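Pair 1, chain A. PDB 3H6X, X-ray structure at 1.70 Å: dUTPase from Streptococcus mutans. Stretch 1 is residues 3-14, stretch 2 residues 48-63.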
# COMPACT_ATOMS: atom_id res chain seq x y z
N LYS A 3 13.69 -25.51 1.17
CA LYS A 3 12.47 -24.81 0.72
C LYS A 3 12.01 -23.88 1.84
O LYS A 3 11.77 -24.31 2.97
CB LYS A 3 11.38 -25.82 0.36
CG LYS A 3 10.21 -25.23 -0.41
CD LYS A 3 9.05 -26.24 -0.52
CE LYS A 3 7.90 -25.72 -1.37
NZ LYS A 3 8.14 -26.03 -2.79
N THR A 4 11.90 -22.59 1.50
CA THR A 4 11.70 -21.53 2.46
C THR A 4 10.54 -20.62 2.02
O THR A 4 9.48 -20.61 2.63
CB THR A 4 13.00 -20.71 2.61
OG1 THR A 4 14.05 -21.56 3.10
CG2 THR A 4 12.79 -19.57 3.57
N ARG A 5 10.74 -19.88 0.94
CA ARG A 5 9.65 -19.09 0.35
C ARG A 5 9.88 -18.97 -1.16
O ARG A 5 11.02 -19.10 -1.62
CB ARG A 5 9.55 -17.71 0.99
CG ARG A 5 10.75 -16.80 0.63
CD ARG A 5 10.80 -15.57 1.56
NE ARG A 5 11.09 -15.95 2.95
CZ ARG A 5 12.32 -16.12 3.43
NH1 ARG A 5 13.38 -15.94 2.64
NH2 ARG A 5 12.49 -16.45 4.69
N GLY A 6 8.82 -18.76 -1.92
CA GLY A 6 8.99 -18.61 -3.36
C GLY A 6 7.68 -18.79 -4.12
O GLY A 6 6.59 -18.80 -3.52
N PHE A 7 7.80 -18.90 -5.45
CA PHE A 7 6.65 -19.06 -6.35
C PHE A 7 6.71 -20.38 -7.07
O PHE A 7 7.79 -20.91 -7.39
CB PHE A 7 6.65 -17.96 -7.42
CG PHE A 7 6.55 -16.58 -6.85
CD1 PHE A 7 5.31 -16.05 -6.52
CD2 PHE A 7 7.69 -15.81 -6.64
CE1 PHE A 7 5.21 -14.75 -5.98
CE2 PHE A 7 7.59 -14.53 -6.10
CZ PHE A 7 6.35 -14.00 -5.78
N GLU A 8 5.52 -20.89 -7.38
CA GLU A 8 5.38 -22.07 -8.22
C GLU A 8 4.26 -21.82 -9.21
O GLU A 8 3.32 -21.09 -8.91
CB GLU A 8 5.04 -23.30 -7.38
CG GLU A 8 6.21 -23.77 -6.49
CD GLU A 8 5.80 -24.82 -5.49
OE1 GLU A 8 4.58 -25.03 -5.30
OE2 GLU A 8 6.71 -25.45 -4.89
N LEU A 9 4.37 -22.40 -10.40
CA LEU A 9 3.23 -22.37 -11.31
C LEU A 9 2.06 -23.17 -10.74
O LEU A 9 2.26 -24.25 -10.15
CB LEU A 9 3.61 -23.02 -12.65
CG LEU A 9 4.65 -22.28 -13.48
CD1 LEU A 9 4.99 -23.07 -14.74
CD2 LEU A 9 4.14 -20.88 -13.84
N ILE A 10 0.85 -22.66 -10.91
CA ILE A 10 -0.32 -23.48 -10.56
C ILE A 10 -0.47 -24.55 -11.63
O ILE A 10 0.12 -24.45 -12.69
CB ILE A 10 -1.61 -22.64 -10.44
CG1 ILE A 10 -1.95 -21.97 -11.78
CG2 ILE A 10 -1.47 -21.60 -9.35
CD1 ILE A 10 -3.31 -21.30 -11.82
N THR A 11 -1.24 -25.59 -11.35
CA THR A 11 -1.33 -26.69 -12.29
C THR A 11 -1.88 -26.27 -13.66
O THR A 11 -1.56 -26.90 -14.66
CB THR A 11 -2.05 -27.91 -11.68
OG1 THR A 11 -3.32 -27.52 -11.20
CG2 THR A 11 -1.24 -28.47 -10.53
N ASP A 12 -2.67 -25.19 -13.71
CA ASP A 12 -3.31 -24.75 -14.95
C ASP A 12 -2.35 -24.10 -15.95
O ASP A 12 -2.71 -23.87 -17.10
CB ASP A 12 -4.43 -23.75 -14.67
CG ASP A 12 -5.72 -24.42 -14.22
OD1 ASP A 12 -5.84 -25.66 -14.38
OD2 ASP A 12 -6.59 -23.69 -13.72
N TYR A 13 -1.13 -23.78 -15.50
CA TYR A 13 -0.15 -23.11 -16.36
C TYR A 13 1.18 -23.83 -16.33
O TYR A 13 1.60 -24.37 -15.28
CB TYR A 13 0.00 -21.63 -15.97
CG TYR A 13 -1.23 -20.80 -16.24
CD1 TYR A 13 -1.46 -20.23 -17.49
CD2 TYR A 13 -2.19 -20.61 -15.25
CE1 TYR A 13 -2.60 -19.50 -17.73
CE2 TYR A 13 -3.32 -19.88 -15.49
CZ TYR A 13 -3.53 -19.32 -16.73
OH TYR A 13 -4.67 -18.60 -16.96
N THR A 14 1.88 -23.83 -17.46
CA THR A 14 3.15 -24.52 -17.55
C THR A 14 4.28 -23.65 -18.09
O THR A 14 5.42 -24.10 -18.14
CB THR A 14 3.07 -25.78 -18.44
OG1 THR A 14 2.64 -25.43 -19.75
CG2 THR A 14 2.10 -26.79 -17.82
N VAL A 48 -6.95 -10.20 -12.77
CA VAL A 48 -6.02 -10.63 -13.81
C VAL A 48 -5.20 -11.81 -13.26
O VAL A 48 -4.53 -11.67 -12.24
CB VAL A 48 -5.10 -9.46 -14.18
CG1 VAL A 48 -4.07 -9.87 -15.26
CG2 VAL A 48 -5.95 -8.26 -14.64
N PRO A 49 -5.25 -12.97 -13.94
CA PRO A 49 -4.48 -14.13 -13.49
C PRO A 49 -2.99 -13.95 -13.70
O PRO A 49 -2.55 -13.38 -14.67
CB PRO A 49 -4.98 -15.26 -14.40
CG PRO A 49 -5.36 -14.55 -15.66
CD PRO A 49 -5.93 -13.23 -15.22
N THR A 50 -2.23 -14.53 -12.78
CA THR A 50 -0.82 -14.35 -12.71
C THR A 50 -0.14 -15.72 -12.96
O THR A 50 1.05 -15.82 -13.27
CB THR A 50 -0.68 -13.81 -11.30
OG1 THR A 50 -0.30 -12.42 -11.27
CG2 THR A 50 -0.05 -14.71 -10.37
N GLY A 51 -0.93 -16.79 -12.87
CA GLY A 51 -0.42 -18.14 -13.14
C GLY A 51 0.41 -18.77 -12.04
O GLY A 51 0.82 -19.94 -12.16
N VAL A 52 0.63 -18.04 -10.95
CA VAL A 52 1.49 -18.56 -9.88
C VAL A 52 0.85 -18.55 -8.49
O VAL A 52 -0.13 -17.85 -8.24
CB VAL A 52 2.83 -17.79 -9.80
CG1 VAL A 52 3.63 -17.95 -11.11
CG2 VAL A 52 2.62 -16.31 -9.46
N LYS A 53 1.39 -19.39 -7.61
CA LYS A 53 1.04 -19.40 -6.19
C LYS A 53 2.33 -19.17 -5.42
O LYS A 53 3.42 -19.29 -5.98
CB LYS A 53 0.42 -20.75 -5.80
CG LYS A 53 1.25 -21.95 -6.25
CD LYS A 53 0.50 -23.28 -6.02
CE LYS A 53 1.35 -24.47 -6.49
NZ LYS A 53 0.56 -25.77 -6.45
N ALA A 54 2.22 -18.81 -4.14
CA ALA A 54 3.42 -18.48 -3.37
C ALA A 54 3.40 -19.18 -2.02
O ALA A 54 2.41 -19.15 -1.35
CB ALA A 54 3.53 -16.97 -3.16
N TYR A 55 4.53 -19.79 -1.66
CA TYR A 55 4.68 -20.41 -0.34
C TYR A 55 5.65 -19.56 0.46
O TYR A 55 6.45 -18.81 -0.12
CB TYR A 55 5.19 -21.86 -0.48
CG TYR A 55 6.53 -21.97 -1.17
CD1 TYR A 55 7.72 -21.99 -0.43
CD2 TYR A 55 6.61 -22.07 -2.56
CE1 TYR A 55 8.95 -22.10 -1.05
CE2 TYR A 55 7.84 -22.17 -3.21
CZ TYR A 55 9.00 -22.18 -2.44
OH TYR A 55 10.23 -22.27 -3.09
N MSE A 56 5.55 -19.62 1.79
CA MSE A 56 6.45 -18.83 2.64
C MSE A 56 6.45 -19.44 4.03
O MSE A 56 5.78 -20.46 4.28
CB MSE A 56 5.95 -17.38 2.69
CG MSE A 56 4.52 -17.30 3.20
SE MSE A 56 3.59 -15.67 2.63
CE MSE A 56 4.82 -15.09 1.26
N GLN A 57 7.21 -18.85 4.94
CA GLN A 57 7.31 -19.42 6.28
C GLN A 57 6.23 -18.88 7.18
O GLN A 57 5.56 -17.91 6.83
CB GLN A 57 8.68 -19.11 6.89
CG GLN A 57 9.80 -19.58 5.97
CD GLN A 57 11.09 -19.76 6.68
OE1 GLN A 57 11.21 -20.62 7.56
NE2 GLN A 57 12.11 -18.98 6.28
N VAL A 58 6.05 -19.48 8.34
CA VAL A 58 5.12 -18.91 9.31
C VAL A 58 5.69 -17.54 9.70
O VAL A 58 6.90 -17.35 9.85
CB VAL A 58 4.93 -19.76 10.58
CG1 VAL A 58 4.52 -21.14 10.23
CG2 VAL A 58 6.14 -19.88 11.31
N GLY A 59 4.80 -16.56 9.85
CA GLY A 59 5.20 -15.21 10.21
C GLY A 59 5.65 -14.37 9.03
O GLY A 59 6.23 -13.30 9.22
N GLU A 60 5.40 -14.88 7.83
CA GLU A 60 5.71 -14.13 6.61
C GLU A 60 4.45 -13.82 5.82
O GLU A 60 3.46 -14.56 5.89
CB GLU A 60 6.74 -14.89 5.76
CG GLU A 60 8.09 -14.99 6.48
CD GLU A 60 9.14 -15.80 5.74
OE1 GLU A 60 8.84 -16.31 4.64
OE2 GLU A 60 10.26 -15.90 6.28
N VAL A 61 4.49 -12.71 5.08
CA VAL A 61 3.41 -12.32 4.18
C VAL A 61 4.01 -11.88 2.85
O VAL A 61 5.15 -11.41 2.80
CB VAL A 61 2.56 -11.18 4.81
CG1 VAL A 61 3.43 -9.95 5.05
CG2 VAL A 61 1.35 -10.86 3.95
N LEU A 62 3.22 -12.01 1.78
CA LEU A 62 3.62 -11.52 0.47
C LEU A 62 2.69 -10.37 0.12
O LEU A 62 1.47 -10.55 0.09
CB LEU A 62 3.44 -12.63 -0.58
CG LEU A 62 3.62 -12.18 -2.05
CD1 LEU A 62 5.03 -11.71 -2.33
CD2 LEU A 62 3.26 -13.32 -2.99
N TYR A 63 3.24 -9.20 -0.14
CA TYR A 63 2.43 -8.05 -0.55
C TYR A 63 2.56 -7.87 -2.04
O TYR A 63 3.66 -8.03 -2.59
CB TYR A 63 2.94 -6.77 0.10
CG TYR A 63 2.68 -6.68 1.58
CD1 TYR A 63 1.41 -6.91 2.08
CD2 TYR A 63 3.69 -6.36 2.46
CE1 TYR A 63 1.16 -6.83 3.45
CE2 TYR A 63 3.45 -6.28 3.83
CZ TYR A 63 2.18 -6.52 4.30
OH TYR A 63 1.91 -6.43 5.65
O HOH W 1 3.13 -27.17 -7.09

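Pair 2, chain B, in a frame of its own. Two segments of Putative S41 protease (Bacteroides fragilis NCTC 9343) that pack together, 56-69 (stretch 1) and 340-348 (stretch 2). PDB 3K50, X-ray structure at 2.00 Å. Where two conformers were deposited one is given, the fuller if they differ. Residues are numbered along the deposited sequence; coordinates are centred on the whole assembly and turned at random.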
# COMPACT_ATOMS: atom_id res chain seq x y z
N MSE B 56 -4.09 -5.82 21.85
CA MSE B 56 -4.85 -5.22 20.73
C MSE B 56 -3.95 -4.94 19.56
O MSE B 56 -4.43 -4.79 18.45
CB MSE B 56 -5.51 -3.92 21.15
CG MSE B 56 -6.57 -4.04 22.28
SE MSE B 56 -5.85 -3.95 24.03
CE MSE B 56 -5.29 -1.99 24.18
N ASP B 57 -2.63 -4.92 19.79
CA ASP B 57 -1.65 -4.57 18.74
C ASP B 57 -1.31 -5.79 17.89
O ASP B 57 -0.30 -6.41 18.11
CB ASP B 57 -0.40 -4.01 19.42
CG ASP B 57 0.43 -3.14 18.51
OD1 ASP B 57 0.53 -3.42 17.29
OD2 ASP B 57 1.00 -2.17 19.06
N ASN B 58 -2.16 -6.05 16.89
CA ASN B 58 -2.06 -7.18 15.97
C ASN B 58 -1.07 -6.88 14.85
O ASN B 58 -1.43 -6.76 13.68
CB ASN B 58 -3.44 -7.51 15.40
CG ASN B 58 -3.45 -8.81 14.58
OD1 ASN B 58 -2.75 -9.75 14.90
ND2 ASN B 58 -4.26 -8.84 13.53
N GLY B 59 0.20 -6.73 15.21
CA GLY B 59 1.19 -6.42 14.21
C GLY B 59 1.12 -5.01 13.68
O GLY B 59 1.70 -4.72 12.62
N PHE B 60 0.48 -4.10 14.42
CA PHE B 60 0.44 -2.72 13.96
C PHE B 60 1.82 -2.06 14.21
O PHE B 60 2.48 -1.56 13.29
CB PHE B 60 -0.69 -1.94 14.60
CG PHE B 60 -2.03 -2.63 14.53
CD1 PHE B 60 -2.42 -3.37 13.42
CD2 PHE B 60 -2.93 -2.47 15.56
CE1 PHE B 60 -3.64 -3.98 13.39
CE2 PHE B 60 -4.17 -3.08 15.52
CZ PHE B 60 -4.54 -3.81 14.43
N SER B 61 2.28 -2.11 15.44
CA SER B 61 3.60 -1.62 15.75
C SER B 61 4.63 -2.57 15.21
O SER B 61 4.46 -3.78 15.28
CB SER B 61 3.77 -1.53 17.26
OG SER B 61 2.84 -0.63 17.80
N LYS B 62 5.75 -2.04 14.73
CA LYS B 62 6.78 -2.92 14.19
C LYS B 62 8.16 -2.26 14.10
O LYS B 62 8.28 -1.04 14.13
CB LYS B 62 6.40 -3.39 12.81
CG LYS B 62 6.24 -2.33 11.81
CD LYS B 62 5.43 -2.86 10.62
CE LYS B 62 5.36 -1.86 9.45
NZ LYS B 62 6.72 -1.55 8.86
N ILE B 63 9.18 -3.11 13.99
CA ILE B 63 10.57 -2.67 13.87
C ILE B 63 10.95 -2.72 12.39
O ILE B 63 10.66 -3.70 11.69
CB ILE B 63 11.56 -3.56 14.68
CG1 ILE B 63 11.18 -3.64 16.18
CG2 ILE B 63 13.04 -3.10 14.44
CD1 ILE B 63 11.13 -2.28 16.94
N ASP B 64 11.59 -1.66 11.93
CA ASP B 64 12.15 -1.55 10.59
C ASP B 64 13.61 -1.08 10.69
O ASP B 64 13.97 -0.23 11.53
CB ASP B 64 11.35 -0.56 9.76
CG ASP B 64 10.04 -1.16 9.26
OD1 ASP B 64 10.05 -2.30 8.74
OD2 ASP B 64 9.01 -0.49 9.37
N SER B 65 14.44 -1.62 9.82
CA SER B 65 15.85 -1.26 9.81
C SER B 65 16.04 0.14 9.27
O SER B 65 15.21 0.63 8.50
CB SER B 65 16.67 -2.26 8.97
OG SER B 65 16.78 -3.50 9.67
N LEU B 66 17.09 0.80 9.74
CA LEU B 66 17.44 2.11 9.26
C LEU B 66 18.52 1.85 8.22
O LEU B 66 19.61 1.47 8.59
CB LEU B 66 17.98 2.96 10.38
CG LEU B 66 18.19 4.43 10.04
CD1 LEU B 66 16.86 5.15 9.79
CD2 LEU B 66 18.93 5.07 11.19
N LEU B 67 18.21 2.02 6.95
CA LEU B 67 19.15 1.76 5.86
C LEU B 67 19.71 3.06 5.25
O LEU B 67 19.02 4.06 5.22
CB LEU B 67 18.42 0.96 4.78
CG LEU B 67 17.98 -0.49 5.13
CD1 LEU B 67 16.73 -0.95 4.37
CD2 LEU B 67 19.12 -1.49 4.95
N ASP B 68 20.95 3.03 4.79
CA ASP B 68 21.55 4.17 4.10
C ASP B 68 20.84 4.41 2.77
O ASP B 68 20.61 5.56 2.38
CB ASP B 68 23.05 3.99 3.91
CG ASP B 68 23.83 4.20 5.21
OD1 ASP B 68 23.31 4.91 6.09
OD2 ASP B 68 24.97 3.69 5.36
N GLU B 69 20.48 3.32 2.08
CA GLU B 69 19.72 3.40 0.84
C GLU B 69 18.82 2.18 0.79
O GLU B 69 19.03 1.25 1.56
CB GLU B 69 20.65 3.41 -0.37
CG GLU B 69 21.49 2.17 -0.55
CD GLU B 69 22.39 2.21 -1.81
OE1 GLU B 69 22.40 3.24 -2.54
OE2 GLU B 69 23.07 1.20 -2.06
N ASP B 340 21.36 2.56 17.67
CA ASP B 340 21.33 1.21 17.11
C ASP B 340 20.70 1.06 15.75
O ASP B 340 20.34 -0.04 15.35
CB ASP B 340 20.63 0.26 18.09
CG ASP B 340 21.41 0.05 19.35
OD1 ASP B 340 22.64 0.31 19.35
OD2 ASP B 340 20.80 -0.41 20.34
N ARG B 341 20.50 2.16 15.05
CA ARG B 341 20.03 2.11 13.68
C ARG B 341 18.78 1.23 13.41
O ARG B 341 18.77 0.41 12.51
CB ARG B 341 21.18 1.69 12.75
CG ARG B 341 22.40 2.64 12.86
CD ARG B 341 23.47 2.44 11.75
NE ARG B 341 22.93 2.39 10.38
CZ ARG B 341 22.56 3.45 9.63
NH1 ARG B 341 22.64 4.70 10.10
NH2 ARG B 341 22.09 3.25 8.39
N PHE B 342 17.72 1.38 14.18
CA PHE B 342 16.46 0.80 13.78
C PHE B 342 15.39 1.85 14.04
O PHE B 342 15.63 2.84 14.72
CB PHE B 342 16.14 -0.51 14.49
CG PHE B 342 15.87 -0.38 15.98
CD1 PHE B 342 14.59 -0.15 16.46
CD2 PHE B 342 16.89 -0.58 16.88
CE1 PHE B 342 14.34 -0.11 17.82
CE2 PHE B 342 16.67 -0.53 18.25
CZ PHE B 342 15.39 -0.29 18.73
N ILE B 343 14.25 1.62 13.44
CA ILE B 343 13.08 2.49 13.57
C ILE B 343 11.97 1.67 14.20
O ILE B 343 11.70 0.53 13.74
CB ILE B 343 12.55 2.95 12.21
CG1 ILE B 343 13.61 3.71 11.40
CG2 ILE B 343 11.26 3.81 12.40
CD1 ILE B 343 13.25 3.85 9.94
N LEU B 344 11.38 2.24 15.26
CA LEU B 344 10.20 1.73 15.96
C LEU B 344 9.00 2.47 15.40
O LEU B 344 8.89 3.68 15.62
CB LEU B 344 10.26 1.99 17.45
CG LEU B 344 9.00 1.71 18.31
CD1 LEU B 344 8.53 0.25 18.06
CD2 LEU B 344 9.26 1.93 19.80
N ASN B 345 8.18 1.78 14.60
CA ASN B 345 6.94 2.31 14.07
C ASN B 345 5.90 1.93 15.11
O ASN B 345 5.49 0.78 15.20
CB ASN B 345 6.63 1.74 12.70
CG ASN B 345 7.54 2.33 11.60
OD1 ASN B 345 8.41 1.65 11.04
ND2 ASN B 345 7.39 3.61 11.37
N LEU B 346 5.58 2.89 15.98
CA LEU B 346 4.72 2.66 17.14
C LEU B 346 3.29 3.21 17.04
O LEU B 346 3.11 4.32 16.58
CB LEU B 346 5.40 3.28 18.34
CG LEU B 346 4.78 3.12 19.74
CD1 LEU B 346 4.93 1.70 20.19
CD2 LEU B 346 5.54 4.11 20.71
N VAL B 347 2.29 2.43 17.46
CA VAL B 347 0.92 2.95 17.52
C VAL B 347 0.91 4.12 18.51
O VAL B 347 1.24 3.94 19.69
CB VAL B 347 -0.11 1.88 17.97
CG1 VAL B 347 -1.50 2.49 18.17
CG2 VAL B 347 -0.18 0.77 16.99
N VAL B 348 0.51 5.29 18.04
CA VAL B 348 0.44 6.51 18.85
C VAL B 348 -1.00 7.08 19.01
O VAL B 348 -1.34 7.62 20.08
CB VAL B 348 1.40 7.62 18.29
CG1 VAL B 348 2.86 7.16 18.47
CG2 VAL B 348 1.03 8.00 16.84

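An antiparallel pair of strands fixes where its side chains start but leaves open how they fill the space, and two contact pairs illustrate the point. In pair 1, from a dUTPase, strand 6-9 runs against strand 52-55 at 145° between N-to-C directions; in pair 2, from a putative S41 protease, strand 62-65 meets strand 342-348 at 152°. The axes approach to 4.6 Å in both, and 14 central residues superpose with an RMSD of 0.8 Å.

The shared ladder is the backbone's own. Glu8(A) and Lys53(A) bond reciprocally, Glu8(A) N to Lys53(A) O at 3.0 Å and Lys53(A) N to Glu8(A) O at 2.9 Å. The matching residues, Asp64(B) and Ile343(B), do the same, Asp64(B) N to Ile343(B) O at 2.8 Å and Ile343(B) N to Asp64(B) O at 2.7 Å. Two residues along, Gly6(A) with Tyr55(A) corresponds to Lys62(B) with Asn345(B), again doubly bonded. At the other end, Ile10(A) N reaches Gly51(A) O at 3.0 Å, and Leu66(B) N reaches Arg341(B) O at a longer 3.3 Å.

Because side chains alternate, Phe7(A) and Ala54(A) share one face, as do their counterparts Ile63(B) and Leu344(B). Here bulk is distributed differently. In pair 1 a large ring faces a methyl group, Phe7(A) CD1 lying 3.9 Å from Ala54(A) CB, and the ring extends to Leu62(A), with CE1 3.8 Å from Leu62(A) CD2. Pair 2 instead sets two branched chains together, Ile63(B) CD1 being 3.8 Å from Leu344(B) CD1, while Ile63(B) CG2 lies 3.9 Å from Phe342(B) CD1.

The other face shows the sharpest contrast. Tyr55(A) lays its ring against Gly6(A), whose CA sits 4.0 Å from the ring centroid; a CB modelled there would come within 2.8 Å of Tyr55(A) OH. Over the opposite face lies Lys3(A), its CE 3.7 Å from the centroid, while Lys3(A) NZ forms a salt bridge with Glu8(A) OE2 at 2.6 Å. In pair 2 the glycine's position holds Lys62(B), and Asn345(B) replaces the ring. Lys62(B) NZ is bound instead to Asp64(B) OD2 at 2.6 Å, so a lysine still neutralises the acid at the Glu8(A) position, though from a different place in the sequence. Across the strands from that acid, Lys53(A) NZ shares a water with Glu8(A) OE1, at 3.0 Å from NZ and 3.1 Å from OE1, whereas Ile343(B) makes an apolar contact, its CD1 3.8 Å from Leu66(B) CD1.

Polar anchors also differ. Arg5(A) clasps Glu60(A) through NE to OE1 and NH2 to OE2, both 2.8 Å; its match, Ser61(B), accepts a bond at OG from Val347(B) N at 3.1 Å. Where Gly51(A) leaves Tyr13(A) CD2 3.7 Å from its CA, Arg341(B) reaches out to Asp68(B), NH2 to OD1 3.1 Å, a salt bridge with a weak hydrogen bond. One scaffold thus accommodates quite different chemistry.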